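Local coordinates for protein RNase NGR3 (Nicotiana glutinosa, PDB 1VD3) that probably cleaves RNA as a secreted endonuclease of the RNase T2 family, and binds the uridine nucleotide 2'-UMP, at residues A[96-101]-A[110-115]; A[64-69]-A[89-94]; A[164-169]-A[202-207]. All coordinates share one frame; numbering follows the deposited sequence.

Interaction 1 (A[96-101]-A[110-115]); sequences HEWLKH and RAYFQA. With U2P (phosphoric acid mono-[2-(2,4-dioxo-3,4-dihydro-2H-pyrimidin-1-yl)-4-hydroxy-5-hydroxymethyl-tetrahydro-furan-3-yl] ester), chain B.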
loop_
_atom_site.group_PDB
_atom_site.type_symbol
_atom_site.label_atom_id
_atom_site.label_comp_id
_atom_site.label_asym_id
_atom_site.label_seq_id
_atom_site.Cartn_x
_atom_site.Cartn_y
_atom_site.Cartn_z
ATOM N N HIS A 96 -7.904 -12.017 3.210
ATOM C CA HIS A 96 -7.865 -11.269 4.455
ATOM C C HIS A 96 -8.247 -9.804 4.263
ATOM O O HIS A 96 -9.059 -9.270 5.014
ATOM C CB HIS A 96 -6.465 -11.345 5.066
ATOM C CG HIS A 96 -6.242 -10.363 6.172
ATOM N ND1 HIS A 96 -6.867 -10.465 7.397
ATOM C CD2 HIS A 96 -5.478 -9.246 6.231
ATOM C CE1 HIS A 96 -6.500 -9.454 8.162
ATOM N NE2 HIS A 96 -5.656 -8.700 7.478
ATOM N N GLU A 97 -7.645 -9.150 3.273
ATOM C CA GLU A 97 -7.943 -7.746 3.015
ATOM C C GLU A 97 -9.393 -7.575 2.568
ATOM O O GLU A 97 -10.058 -6.616 2.959
ATOM C CB GLU A 97 -6.983 -7.182 1.962
ATOM C CG GLU A 97 -5.549 -7.038 2.471
ATOM C CD GLU A 97 -5.423 -6.033 3.610
ATOM O OE1 GLU A 97 -4.780 -6.358 4.632
ATOM O OE2 GLU A 97 -5.955 -4.909 3.480
ATOM N N TRP A 98 -9.885 -8.509 1.759
ATOM C CA TRP A 98 -11.270 -8.443 1.298
ATOM C C TRP A 98 -12.241 -8.560 2.474
ATOM O O TRP A 98 -13.140 -7.738 2.638
ATOM C CB TRP A 98 -11.575 -9.560 0.293
ATOM C CG TRP A 98 -13.056 -9.723 0.050
ATOM C CD1 TRP A 98 -13.843 -10.767 0.448
ATOM C CD2 TRP A 98 -13.938 -8.764 -0.549
ATOM N NE1 TRP A 98 -15.160 -10.514 0.141
ATOM C CE2 TRP A 98 -15.248 -9.293 -0.471
ATOM C CE3 TRP A 98 -13.751 -7.508 -1.140
ATOM C CZ2 TRP A 98 -16.366 -8.606 -0.959
ATOM C CZ3 TRP A 98 -14.863 -6.824 -1.626
ATOM C CH2 TRP A 98 -16.155 -7.377 -1.532
ATOM N N LEU A 99 -12.058 -9.586 3.294
ATOM C CA LEU A 99 -12.946 -9.795 4.436
ATOM C C LEU A 99 -12.905 -8.664 5.457
ATOM O O LEU A 99 -13.946 -8.170 5.897
ATOM C CB LEU A 99 -12.603 -11.114 5.134
ATOM C CG LEU A 99 -12.964 -12.400 4.384
ATOM C CD1 LEU A 99 -12.433 -13.609 5.146
ATOM C CD2 LEU A 99 -14.473 -12.490 4.225
ATOM N N LYS A 100 -11.698 -8.246 5.816
ATOM C CA LYS A 100 -11.509 -7.206 6.815
ATOM C C LYS A 100 -11.846 -5.797 6.353
ATOM O O LYS A 100 -12.442 -5.021 7.101
ATOM C CB LYS A 100 -10.064 -7.229 7.322
ATOM C CG LYS A 100 -9.789 -6.214 8.424
ATOM C CD LYS A 100 -8.393 -6.369 8.989
ATOM C CE LYS A 100 -8.160 -5.379 10.122
ATOM N NZ LYS A 100 -6.773 -5.440 10.647
ATOM N N HIS A 101 -11.476 -5.474 5.120
ATOM C CA HIS A 101 -11.704 -4.136 4.590
ATOM C C HIS A 101 -12.660 -4.082 3.404
ATOM O O HIS A 101 -13.535 -3.221 3.343
ATOM C CB HIS A 101 -10.363 -3.528 4.186
ATOM C CG HIS A 101 -9.407 -3.361 5.326
ATOM N ND1 HIS A 101 -9.607 -2.445 6.334
ATOM C CD2 HIS A 101 -8.239 -3.985 5.611
ATOM C CE1 HIS A 101 -8.603 -2.507 7.189
ATOM N NE2 HIS A 101 -7.758 -3.435 6.773
ATOM N N ARG A 110 -14.938 -7.568 -7.386
ATOM C CA ARG A 110 -14.072 -7.212 -8.500
ATOM C C ARG A 110 -13.764 -5.712 -8.536
ATOM O O ARG A 110 -12.648 -5.307 -8.868
ATOM C CB ARG A 110 -14.695 -7.655 -9.827
ATOM C CG ARG A 110 -13.755 -7.496 -11.004
ATOM C CD ARG A 110 -14.400 -7.935 -12.314
ATOM N NE ARG A 110 -13.513 -7.662 -13.440
ATOM C CZ ARG A 110 -12.558 -8.482 -13.870
ATOM N NH1 ARG A 110 -12.353 -9.655 -13.278
ATOM N NH2 ARG A 110 -11.795 -8.116 -14.891
ATOM N N ALA A 111 -14.751 -4.893 -8.182
ATOM C CA ALA A 111 -14.579 -3.444 -8.188
ATOM C C ALA A 111 -13.549 -3.035 -7.149
ATOM O O ALA A 111 -12.766 -2.108 -7.370
ATOM C CB ALA A 111 -15.914 -2.752 -7.899
ATOM N N TYR A 112 -13.561 -3.731 -6.015
ATOM C CA TYR A 112 -12.627 -3.459 -4.926
ATOM C C TYR A 112 -11.189 -3.704 -5.375
ATOM O O TYR A 112 -10.311 -2.859 -5.202
ATOM C CB TYR A 112 -12.942 -4.361 -3.723
ATOM C CG TYR A 112 -12.010 -4.166 -2.543
ATOM C CD1 TYR A 112 -12.104 -3.032 -1.729
ATOM C CD2 TYR A 112 -11.022 -5.101 -2.257
ATOM C CE1 TYR A 112 -11.229 -2.840 -0.659
ATOM C CE2 TYR A 112 -10.142 -4.920 -1.195
ATOM C CZ TYR A 112 -10.249 -3.786 -0.402
ATOM O OH TYR A 112 -9.365 -3.601 0.630
ATOM N N PHE A 113 -10.936 -4.876 -5.940
ATOM C CA PHE A 113 -9.579 -5.167 -6.378
ATOM C C PHE A 113 -9.144 -4.330 -7.581
ATOM O O PHE A 113 -7.991 -3.905 -7.663
ATOM C CB PHE A 113 -9.430 -6.666 -6.646
ATOM C CG PHE A 113 -9.417 -7.486 -5.391
ATOM C CD1 PHE A 113 -10.587 -8.042 -4.889
ATOM C CD2 PHE A 113 -8.237 -7.644 -4.668
ATOM C CE1 PHE A 113 -10.581 -8.745 -3.676
ATOM C CE2 PHE A 113 -8.221 -8.342 -3.458
ATOM C CZ PHE A 113 -9.399 -8.893 -2.963
ATOM N N GLN A 114 -10.070 -4.063 -8.497
ATOM C CA GLN A 114 -9.741 -3.259 -9.671
ATOM C C GLN A 114 -9.389 -1.839 -9.224
ATOM O O GLN A 114 -8.467 -1.226 -9.747
ATOM C CB GLN A 114 -10.924 -3.215 -10.638
ATOM C CG GLN A 114 -10.609 -2.523 -11.949
ATOM C CD GLN A 114 -9.657 -3.328 -12.811
ATOM O OE1 GLN A 114 -9.981 -4.433 -13.247
ATOM N NE2 GLN A 114 -8.473 -2.779 -13.061
ATOM N N ALA A 115 -10.131 -1.330 -8.251
ATOM C CA ALA A 115 -9.882 0.004 -7.722
ATOM C C ALA A 115 -8.455 0.090 -7.185
ATOM O O ALA A 115 -7.724 1.021 -7.501
ATOM C CB ALA A 115 -10.880 0.324 -6.609
HETATM O "O5'" U2P B . 0.321 -1.842 11.479
HETATM C "C5'" U2P B . -1.089 -1.748 11.798
HETATM C "C4'" U2P B . -1.875 -2.816 11.023
HETATM O "O4'" U2P B . -3.339 -2.685 11.346
HETATM C "C1'" U2P B . -4.260 -2.403 10.171
HETATM N N1 U2P B . -4.993 -1.062 10.181
HETATM C C6 U2P B . -4.243 -0.017 10.663
HETATM C C5 U2P B . -4.654 1.335 10.532
HETATM C C4 U2P B . -5.961 1.606 9.891
HETATM O O4 U2P B . -6.347 2.744 9.646
HETATM N N3 U2P B . -6.744 0.453 9.571
HETATM C C2 U2P B . -6.340 -0.897 9.709
HETATM O O2 U2P B . -7.106 -1.797 9.436
HETATM C "C2'" U2P B . -3.340 -2.836 9.009
HETATM O "O2'" U2P B . -3.384 -4.274 8.767
HETATM P P U2P B . -4.495 -5.077 7.996
HETATM O O1P U2P B . -4.724 -6.493 7.861
HETATM O O2P U2P B . -5.767 -4.292 8.025
HETATM O O3P U2P B . -4.047 -4.879 6.629
HETATM C "C3'" U2P B . -1.919 -2.520 9.504
HETATM O "O3'" U2P B . -0.976 -3.399 8.788
#
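The benzo edge of Trp-98 points at the face of Tyr-112 in an offset edge-to-face pair, the ring centroids 5.7 Å apart and the planes inclined at 66°. Trp-98 CZ3 also touches Tyr-112 CB at 3.8 Å. Phe-113 brings its CZ to within 4.0 Å of Trp-98 CB, while Tyr-112 CD2 sits over the centre of one face of Phe-113, 3.9 Å above its plane. Large flat side chains suit this place because the two helix axes stay 11.4 Å apart. The Tyr-112 hydroxyl bonds to Leu-45 O of strand 41-48 and rests 3.7 Å from His-101 CB. HEWLKH is the second active-site motif of the RNase T2 family: Trp-98 turns to the neighbouring helix, whereas its histidines, lysine and glutamate line the phosphate pocket. At the edge of its ring, His-101 NE2 donates to U2P O2P in an almost straight bond of 170°. His-96 NE2 donates to O1P, though its modelled length is doubtfully short. Lys-100 is fully extended, CG trans to the backbone nitrogen (chi1 -177°), which carries NZ to 3.0 Å from U2P O2P. A methionine here has no ammonium to offer O2P, and the phosphate would probably be held less firmly, part of its negative charge left without a mate. Glu-97 OE2 is held by Trp-46 NE1, a bond that probably helps to turn OE1 toward the phosphate.

Interaction 2 (A[64-69]-A[89-94]); sequences LDESEI and DGVRFW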
loop_
_atom_site.group_PDB
_atom_site.type_symbol
_atom_site.label_atom_id
_atom_site.label_comp_id
_atom_site.label_asym_id
_atom_site.label_seq_id
_atom_site.Cartn_x
_atom_site.Cartn_y
_atom_site.Cartn_z
ATOM N N LEU A 64 -13.797 -14.685 -0.015
ATOM C CA LEU A 64 -13.254 -14.248 -1.294
ATOM C C LEU A 64 -13.501 -15.288 -2.378
ATOM O O LEU A 64 -13.114 -16.449 -2.233
ATOM C CB LEU A 64 -11.747 -14.005 -1.181
ATOM C CG LEU A 64 -11.062 -13.516 -2.463
ATOM C CD1 LEU A 64 -11.427 -12.058 -2.698
ATOM C CD2 LEU A 64 -9.555 -13.663 -2.344
ATOM N N ASP A 65 -14.149 -14.868 -3.460
ATOM C CA ASP A 65 -14.420 -15.757 -4.584
ATOM C C ASP A 65 -13.450 -15.414 -5.706
ATOM O O ASP A 65 -13.650 -14.453 -6.447
ATOM C CB ASP A 65 -15.863 -15.601 -5.074
ATOM C CG ASP A 65 -16.113 -16.334 -6.383
ATOM O OD1 ASP A 65 -15.566 -17.440 -6.560
ATOM O OD2 ASP A 65 -16.860 -15.809 -7.233
ATOM N N GLU A 66 -12.395 -16.214 -5.811
ATOM C CA GLU A 66 -11.353 -16.024 -6.811
ATOM C C GLU A 66 -11.850 -15.999 -8.245
ATOM O O GLU A 66 -11.265 -15.329 -9.098
ATOM C CB GLU A 66 -10.314 -17.131 -6.683
ATOM C CG GLU A 66 -9.697 -17.239 -5.316
ATOM C CD GLU A 66 -8.800 -18.445 -5.208
ATOM O OE1 GLU A 66 -7.886 -18.573 -6.050
ATOM O OE2 GLU A 66 -9.015 -19.262 -4.287
ATOM N N SER A 67 -12.917 -16.740 -8.521
ATOM C CA SER A 67 -13.457 -16.788 -9.870
ATOM C C SER A 67 -13.814 -15.395 -10.378
ATOM O O SER A 67 -13.692 -15.113 -11.567
ATOM C CB SER A 67 -14.698 -17.689 -9.922
ATOM O OG SER A 67 -15.771 -17.149 -9.167
ATOM N N GLU A 68 -14.243 -14.521 -9.473
ATOM C CA GLU A 68 -14.626 -13.166 -9.856
ATOM C C GLU A 68 -13.464 -12.267 -10.262
ATOM O O GLU A 68 -13.665 -11.248 -10.924
ATOM C CB GLU A 68 -15.402 -12.503 -8.717
ATOM C CG GLU A 68 -16.769 -13.109 -8.476
ATOM C CD GLU A 68 -17.449 -12.541 -7.250
ATOM O OE1 GLU A 68 -17.498 -11.302 -7.115
ATOM O OE2 GLU A 68 -17.939 -13.335 -6.424
ATOM N N ILE A 69 -12.251 -12.636 -9.861
ATOM C CA ILE A 69 -11.075 -11.840 -10.192
ATOM C C ILE A 69 -10.013 -12.695 -10.880
ATOM O O ILE A 69 -8.847 -12.314 -10.953
ATOM C CB ILE A 69 -10.463 -11.201 -8.924
ATOM C CG1 ILE A 69 -10.106 -12.291 -7.911
ATOM C CG2 ILE A 69 -11.447 -10.209 -8.312
ATOM C CD1 ILE A 69 -9.362 -11.772 -6.687
ATOM N N ASP A 89 0.841 -17.785 -2.698
ATOM C CA ASP A 89 0.401 -17.166 -3.943
ATOM C C ASP A 89 -0.273 -15.817 -3.718
ATOM O O ASP A 89 -0.523 -15.078 -4.672
ATOM C CB ASP A 89 -0.554 -18.092 -4.706
ATOM C CG ASP A 89 -1.724 -18.557 -3.860
ATOM O OD1 ASP A 89 -2.086 -17.860 -2.892
ATOM O OD2 ASP A 89 -2.298 -19.621 -4.178
ATOM N N GLY A 90 -0.570 -15.505 -2.459
ATOM C CA GLY A 90 -1.202 -14.235 -2.134
ATOM C C GLY A 90 -2.694 -14.290 -1.857
ATOM O O GLY A 90 -3.263 -13.344 -1.304
ATOM N N VAL A 91 -3.332 -15.396 -2.230
ATOM C CA VAL A 91 -4.768 -15.554 -2.030
ATOM C C VAL A 91 -5.205 -15.360 -0.583
ATOM O O VAL A 91 -6.254 -14.770 -0.326
ATOM C CB VAL A 91 -5.253 -16.932 -2.523
ATOM C CG1 VAL A 91 -6.741 -17.097 -2.249
ATOM C CG2 VAL A 91 -4.977 -17.065 -4.013
ATOM N N ARG A 92 -4.413 -15.861 0.360
ATOM C CA ARG A 92 -4.749 -15.711 1.773
ATOM C C ARG A 92 -4.774 -14.232 2.136
ATOM O O ARG A 92 -5.697 -13.755 2.796
ATOM C CB ARG A 92 -3.724 -16.424 2.665
ATOM C CG ARG A 92 -3.926 -16.136 4.151
ATOM C CD ARG A 92 -2.819 -16.705 5.035
ATOM N NE ARG A 92 -2.884 -18.159 5.162
ATOM C CZ ARG A 92 -2.097 -18.872 5.964
ATOM N NH1 ARG A 92 -1.182 -18.266 6.710
ATOM N NH2 ARG A 92 -2.219 -20.193 6.019
ATOM N N PHE A 93 -3.741 -13.518 1.702
ATOM C CA PHE A 93 -3.619 -12.093 1.973
ATOM C C PHE A 93 -4.764 -11.313 1.326
ATOM O O PHE A 93 -5.346 -10.423 1.947
ATOM C CB PHE A 93 -2.263 -11.596 1.462
ATOM C CG PHE A 93 -1.992 -10.145 1.746
ATOM C CD1 PHE A 93 -2.416 -9.556 2.935
ATOM C CD2 PHE A 93 -1.266 -9.377 0.841
ATOM C CE1 PHE A 93 -2.118 -8.218 3.217
ATOM C CE2 PHE A 93 -0.964 -8.042 1.112
ATOM C CZ PHE A 93 -1.391 -7.463 2.305
ATOM N N TRP A 94 -5.096 -11.655 0.087
ATOM C CA TRP A 94 -6.185 -10.972 -0.607
ATOM C C TRP A 94 -7.510 -11.295 0.059
ATOM O O TRP A 94 -8.399 -10.447 0.145
ATOM C CB TRP A 94 -6.239 -11.381 -2.082
ATOM C CG TRP A 94 -4.971 -11.086 -2.816
ATOM C CD1 TRP A 94 -4.140 -10.019 -2.620
ATOM C CD2 TRP A 94 -4.383 -11.865 -3.863
ATOM N NE1 TRP A 94 -3.068 -10.089 -3.473
ATOM C CE2 TRP A 94 -3.191 -11.212 -4.248
ATOM C CE3 TRP A 94 -4.747 -13.052 -4.515
ATOM C CZ2 TRP A 94 -2.357 -11.707 -5.254
ATOM C CZ3 TRP A 94 -3.918 -13.543 -5.516
ATOM C CH2 TRP A 94 -2.736 -12.870 -5.875
#
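Between Leu-64 and Glu-66, the residues that touch Val-91 and Trp-94, Asp-65 OD1 is gripped twice by Ser-67: the hydroxyl OG donates at 2.6 Å, on the syn side of the carboxylate, and the backbone N adds a weak bond at 3.4 Å. These bonds tie the Asp-65 side chain to the turn that Glu-68 N to Asp-65 O and Ile-69 N to Glu-66 O close. Across from it an Asx turn opens helix 91-102: Asp-89 OD1 accepts from Val-91 N at 2.8 Å, the donor standing above the carboxylate plane, and Gly-90 takes the N-cap position. Aspartate suits this start because its short side chain reaches a backbone N-H that the first turn of the helix would not pair.

Glu-66 lies across Val-91 at about a right angle and spreads its carboxylate over both methyls, OE2 to CG1 at 3.7 Å and OE1 to CG2 at 3.9 Å. The contact is one of van der Waals type at an exposed margin. Farther in, Leu-64 has CG opposite the backbone nitrogen (chi1 -179°), which directs CD2 against the helix, where it meets Trp-94 CB at 4.0 Å and also lies against Val-91 O. A branched apolar chain fits here, since Phe-113 packs on it too. Trp-94 itself is held by NE1 donating to Trp-80 O and by an edge-to-face pairing with the Trp-80 ring. Its indole folds back over the N-cap, where glycine is called for twice over: at its positive phi (102°) a beta carbon would jam against the preceding carbonyl O, and it would collide with Trp-94 CZ2. Gly-90 O sits 3.1 Å above the indole plane, toward its rim.

Interaction 3 (A[164-169]-A[202-207]); sequences NVDTQG and KIEFPP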
loop_
_atom_site.group_PDB
_atom_site.type_symbol
_atom_site.label_atom_id
_atom_site.label_comp_id
_atom_site.label_asym_id
_atom_site.label_seq_id
_atom_site.Cartn_x
_atom_site.Cartn_y
_atom_site.Cartn_z
ATOM N N ASN A 164 10.095 2.325 8.747
ATOM C CA ASN A 164 10.483 1.284 9.683
ATOM C C ASN A 164 12.011 1.277 9.662
ATOM O O ASN A 164 12.622 2.170 9.064
ATOM C CB ASN A 164 9.879 -0.091 9.325
ATOM C CG ASN A 164 10.401 -0.662 8.025
ATOM O OD1 ASN A 164 10.228 -1.855 7.756
ATOM N ND2 ASN A 164 11.021 0.172 7.206
ATOM N N VAL A 165 12.638 0.300 10.306
ATOM C CA VAL A 165 14.098 0.273 10.356
ATOM C C VAL A 165 14.704 -1.041 9.872
ATOM O O VAL A 165 14.223 -2.116 10.220
ATOM C CB VAL A 165 14.587 0.537 11.795
ATOM C CG1 VAL A 165 16.107 0.565 11.838
ATOM C CG2 VAL A 165 14.006 1.854 12.303
ATOM N N ASP A 166 15.766 -0.951 9.075
ATOM C CA ASP A 166 16.419 -2.154 8.565
ATOM C C ASP A 166 17.452 -2.668 9.561
ATOM O O ASP A 166 17.805 -1.974 10.512
ATOM C CB ASP A 166 17.073 -1.880 7.205
ATOM C CG ASP A 166 18.281 -0.960 7.296
ATOM O OD1 ASP A 166 18.731 -0.482 6.233
ATOM O OD2 ASP A 166 18.787 -0.721 8.411
ATOM N N THR A 167 17.928 -3.887 9.337
ATOM C CA THR A 167 18.914 -4.511 10.214
ATOM C C THR A 167 20.121 -3.621 10.516
ATOM O O THR A 167 20.741 -3.745 11.574
ATOM C CB THR A 167 19.433 -5.833 9.606
ATOM O OG1 THR A 167 19.913 -5.590 8.278
ATOM C CG2 THR A 167 18.322 -6.876 9.564
ATOM N N GLN A 168 20.448 -2.728 9.588
ATOM C CA GLN A 168 21.589 -1.833 9.750
ATOM C C GLN A 168 21.263 -0.626 10.625
ATOM O O GLN A 168 22.149 0.154 10.978
ATOM C CB GLN A 168 22.072 -1.359 8.378
ATOM C CG GLN A 168 22.441 -2.490 7.428
ATOM C CD GLN A 168 22.802 -1.996 6.036
ATOM O OE1 GLN A 168 23.101 -2.790 5.142
ATOM N NE2 GLN A 168 22.774 -0.680 5.845
ATOM N N GLY A 169 19.991 -0.477 10.976
ATOM C CA GLY A 169 19.582 0.639 11.809
ATOM C C GLY A 169 19.153 1.858 11.014
ATOM O O GLY A 169 18.913 2.922 11.586
ATOM N N LYS A 202 15.956 12.442 7.246
ATOM C CA LYS A 202 16.706 11.743 6.201
ATOM C C LYS A 202 16.365 10.261 6.279
ATOM O O LYS A 202 16.491 9.648 7.338
ATOM C CB LYS A 202 18.212 11.913 6.423
ATOM C CG LYS A 202 18.802 13.194 5.865
ATOM C CD LYS A 202 19.125 13.028 4.392
ATOM C CE LYS A 202 19.933 14.201 3.863
ATOM N NZ LYS A 202 20.390 13.966 2.463
ATOM N N ILE A 203 15.948 9.676 5.161
ATOM C CA ILE A 203 15.608 8.261 5.163
ATOM C C ILE A 203 16.165 7.496 3.971
ATOM O O ILE A 203 16.596 8.081 2.979
ATOM C CB ILE A 203 14.079 8.043 5.216
ATOM C CG1 ILE A 203 13.412 8.683 4.000
ATOM C CG2 ILE A 203 13.517 8.623 6.509
ATOM C CD1 ILE A 203 11.911 8.419 3.922
ATOM N N GLU A 204 16.138 6.175 4.096
ATOM C CA GLU A 204 16.637 5.282 3.068
ATOM C C GLU A 204 15.521 4.775 2.161
ATOM O O GLU A 204 14.399 4.519 2.609
ATOM C CB GLU A 204 17.337 4.098 3.731
ATOM C CG GLU A 204 17.936 3.087 2.767
ATOM C CD GLU A 204 18.553 1.919 3.496
ATOM O OE1 GLU A 204 17.798 1.146 4.128
ATOM O OE2 GLU A 204 19.794 1.776 3.445
ATOM N N PHE A 205 15.847 4.649 0.878
ATOM C CA PHE A 205 14.932 4.146 -0.144
ATOM C C PHE A 205 15.731 2.963 -0.697
ATOM O O PHE A 205 16.302 3.036 -1.787
ATOM C CB PHE A 205 14.706 5.228 -1.211
ATOM C CG PHE A 205 13.731 4.846 -2.290
ATOM C CD1 PHE A 205 12.724 3.916 -2.052
ATOM C CD2 PHE A 205 13.794 5.458 -3.540
ATOM C CE1 PHE A 205 11.792 3.603 -3.045
ATOM C CE2 PHE A 205 12.869 5.154 -4.539
ATOM C CZ PHE A 205 11.865 4.223 -4.285
ATOM N N PRO A 206 15.780 1.855 0.067
ATOM C CA PRO A 206 16.495 0.612 -0.243
ATOM C C PRO A 206 16.194 -0.074 -1.571
ATOM O O PRO A 206 15.040 -0.265 -1.947
ATOM C CB PRO A 206 16.171 -0.277 0.956
ATOM C CG PRO A 206 14.775 0.151 1.311
ATOM C CD PRO A 206 14.887 1.659 1.227
ATOM N N PRO A 207 17.250 -0.450 -2.307
ATOM C CA PRO A 207 17.103 -1.128 -3.598
ATOM C C PRO A 207 16.775 -2.603 -3.356
ATOM O O PRO A 207 16.865 -3.086 -2.226
ATOM C CB PRO A 207 18.476 -0.949 -4.231
ATOM C CG PRO A 207 19.387 -1.052 -3.031
ATOM C CD PRO A 207 18.673 -0.194 -2.004
#
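Two carboxylates meet here: Asp-166 OD1 lies 2.8 Å from Glu-204 OE1. The side chains cross at about a right angle and the carboxylate planes are 62° apart. One oxygen of each group makes the approach, while Glu-204 OE2 stays 3.7 Å from Asp-166 OD1. Both residues are buried. Two negative charges so close would be costly, and the pairing is likely to raise the pKa of at least one of the acids.

The surroundings offset part of that cost with donors. Glu-204 OE2 accepts from Gly-139 N, and OE1 receives a weak bond from Gln-172 NE2. Asp-166 OD2 accepts from Asn-170 N and, weakly, from Gln-168 N at 2.9 Å, with a bent angle of 116°. Aspartate suits its place because its short carboxylate can reach the amides of its own turn, and a chi1 of 69°, with CG between the backbone N and the carbonyl carbon, turns it there. Glutamate suits the other side because its long chain, extended beyond CG, spans the distance from its strand.

Behind these groups the backbone fixes both positions. Gly-169 N donates to Asp-166 O at 2.7 Å, closing a type I turn, and Gly-169 adopts a positive phi at which a side chain would be jammed against the preceding carbonyl. Glu-204 is bound through its backbone to His-171 and Ile-173, which sets its strand along the start of strand 171-181. Pro-206 then packs on Gln-172 and on helix 18-22. The arrangement is that of a beta hairpin, its turn joining antiparallel strands 160-165 and 171-181, with the C-terminal strand 202-205 brought against the turn end of the hairpin, beside the first residues of strand 171-181.

In the fold
Interactions 1 and 2 share helix 91-102 and lie with their centres about 9 Å apart. Leu-64 joins them: its CD1 packs against Phe-113 CE1 at 3.6 Å and against Trp-98 CB at 3.9 Å, while Arg-110 NH1 probably bonds to Glu-68 O. Interaction 2 lies at the start of the helix whose later turns, in interaction 1, bind the phosphate of U2P; the Trp-94 side chain remains about 11 Å from that ligand. Interaction 3 lies on the opposite side of the chain's centre, about 30 Å from interaction 1 and 31 Å from interaction 2, centre to centre, and touches neither.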